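Local coordinates for sensor protein PfeS (Pseudomonas aeruginosa, PDB 3KYZ) that acts as the membrane-bound sensor histidine kinase of the PfeR/PfeS two-component system and may activate PfeR by phosphorylation, here represented by its sensor domain, at residues Y13-P17 and L86-S91. Residues are numbered along the deposited sequence.
Sequences YFLAP and LDWPMS
In this Cache-clan sensor domain, predicted to be periplasmic, the extended lead-in to the long helix 17-53 packs on the loop that precedes strand 100-104. The apolar centre is Leu-15 (chi1 m, chi2 t), whose CA-CB bond points toward 86-91: its CD1 lies 3.9 Å from Leu-86 CD2 and 3.8 Å from CE of Met-90, a selenomethionine. Leu-86 also touches Leu-23, Ala-24, Val-101 and Ile-103, tying this cluster to helix and sheet. Outward, the Phe-14 ring (chi1 m, chi2 -89°) has Pro-89 CA over one face and Asp-87 O at its edge, 3.5 Å from Phe-14 CE1; Phe-14 CE1 and Pro-89 CD are 3.8 Å apart. The CA-CB bond of Trp-88 points away from 13-17, and its ring meets Phe-82 of the second subunit edge-to-face, so this loop also reaches the dimer interface. Phe-14 and Pro-89 set the register, with CA atoms 4.9 Å apart. The backbone is extended at 14-16 and at 89-91 (psi 136 to 160°), whereas Leu-86 (-57/-30) and Asp-87 (-101/13) make the bend. One direct hydrogen bond joins the backbones: Met-90 N to Tyr-13 O, 2.7 Å, 164° at the hydrogen; Pro-89 CA adds a CH···O contact of 3.4 Å to Tyr-13 O. One water completes the polar edge, accepting from Leu-15 N (2.9 Å) and donating to Leu-86 O and Trp-88 O, both at 2.7 Å from its oxygen.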
# COMPACT_ATOMS: atom_id res chain seq x y z
N TYR A 13 -6.09 17.15 13.56
CA TYR A 13 -5.70 15.86 12.99
C TYR A 13 -5.72 15.87 11.46
O TYR A 13 -5.32 14.90 10.83
CB TYR A 13 -6.61 14.75 13.53
CG TYR A 13 -5.91 13.83 14.52
CD1 TYR A 13 -6.05 12.45 14.44
CD2 TYR A 13 -5.09 14.35 15.51
CE1 TYR A 13 -5.41 11.61 15.33
CE2 TYR A 13 -4.44 13.51 16.41
CZ TYR A 13 -4.61 12.15 16.31
OH TYR A 13 -3.96 11.32 17.21
N PHE A 14 -6.18 16.97 10.88
CA PHE A 14 -6.23 17.10 9.42
C PHE A 14 -5.25 18.16 8.94
O PHE A 14 -5.06 19.19 9.59
CB PHE A 14 -7.63 17.49 8.96
CG PHE A 14 -8.67 16.43 9.18
CD1 PHE A 14 -8.91 15.47 8.21
CD2 PHE A 14 -9.41 16.40 10.34
CE1 PHE A 14 -9.87 14.49 8.40
CE2 PHE A 14 -10.37 15.42 10.55
CZ PHE A 14 -10.60 14.47 9.57
N LEU A 15 -4.64 17.91 7.78
CA LEU A 15 -3.82 18.93 7.15
C LEU A 15 -4.66 20.15 6.82
O LEU A 15 -5.81 20.03 6.39
CB LEU A 15 -3.19 18.39 5.86
CG LEU A 15 -2.20 17.23 5.98
CD1 LEU A 15 -1.75 16.84 4.58
CD2 LEU A 15 -1.01 17.61 6.85
N ALA A 16 -4.10 21.34 7.05
CA ALA A 16 -4.75 22.57 6.64
C ALA A 16 -4.95 22.57 5.13
O ALA A 16 -4.13 22.02 4.39
CB ALA A 16 -3.91 23.77 7.06
N PRO A 17 -6.04 23.19 4.66
CA PRO A 17 -6.34 23.21 3.23
C PRO A 17 -5.17 23.72 2.37
O PRO A 17 -4.91 23.14 1.32
CB PRO A 17 -7.52 24.17 3.14
CG PRO A 17 -8.19 24.06 4.48
CD PRO A 17 -7.08 23.84 5.47
N LEU A 86 -4.48 13.04 1.14
CA LEU A 86 -4.30 14.40 1.68
C LEU A 86 -5.41 14.86 2.61
O LEU A 86 -5.16 15.68 3.51
CB LEU A 86 -4.13 15.40 0.54
CG LEU A 86 -2.76 15.39 -0.15
CD1 LEU A 86 -2.79 16.21 -1.43
CD2 LEU A 86 -1.68 15.89 0.80
N ASP A 87 -6.63 14.38 2.40
CA ASP A 87 -7.75 14.84 3.23
C ASP A 87 -8.15 13.87 4.33
O ASP A 87 -9.21 14.01 4.95
CB ASP A 87 -8.96 15.22 2.37
CG ASP A 87 -9.47 14.08 1.53
OD1 ASP A 87 -8.75 13.07 1.35
OD2 ASP A 87 -10.62 14.20 1.04
N TRP A 88 -7.30 12.88 4.59
CA TRP A 88 -7.56 11.91 5.65
C TRP A 88 -6.91 12.37 6.95
O TRP A 88 -5.96 13.14 6.94
CB TRP A 88 -6.99 10.54 5.26
CG TRP A 88 -7.68 9.89 4.10
CD1 TRP A 88 -8.68 10.40 3.32
CD2 TRP A 88 -7.41 8.58 3.59
NE1 TRP A 88 -9.05 9.49 2.36
CE2 TRP A 88 -8.27 8.36 2.50
CE3 TRP A 88 -6.51 7.56 3.95
CZ2 TRP A 88 -8.27 7.17 1.77
CZ3 TRP A 88 -6.51 6.39 3.22
CH2 TRP A 88 -7.39 6.20 2.15
N PRO A 89 -7.42 11.87 8.09
CA PRO A 89 -6.76 12.18 9.36
C PRO A 89 -5.29 11.74 9.34
O PRO A 89 -4.97 10.71 8.76
CB PRO A 89 -7.54 11.34 10.38
CG PRO A 89 -8.86 11.06 9.73
CD PRO A 89 -8.57 10.97 8.26
N MSE A 90 -4.42 12.53 9.97
CA MSE A 90 -2.98 12.27 10.00
C MSE A 90 -2.48 12.12 11.43
O MSE A 90 -2.82 12.92 12.30
CB MSE A 90 -2.22 13.44 9.37
CG MSE A 90 -2.62 13.77 7.96
SE MSE A 90 -1.49 12.86 6.68
CE MSE A 90 -2.58 13.19 5.10
N SER A 91 -1.63 11.12 11.67
CA SER A 91 -1.01 10.97 12.98
C SER A 91 0.17 9.99 12.96
O SER A 91 0.29 9.17 12.06
CB SER A 91 -2.04 10.51 14.01
OG SER A 91 -2.03 9.10 14.15
O HOH W 1 -5.64 15.72 6.19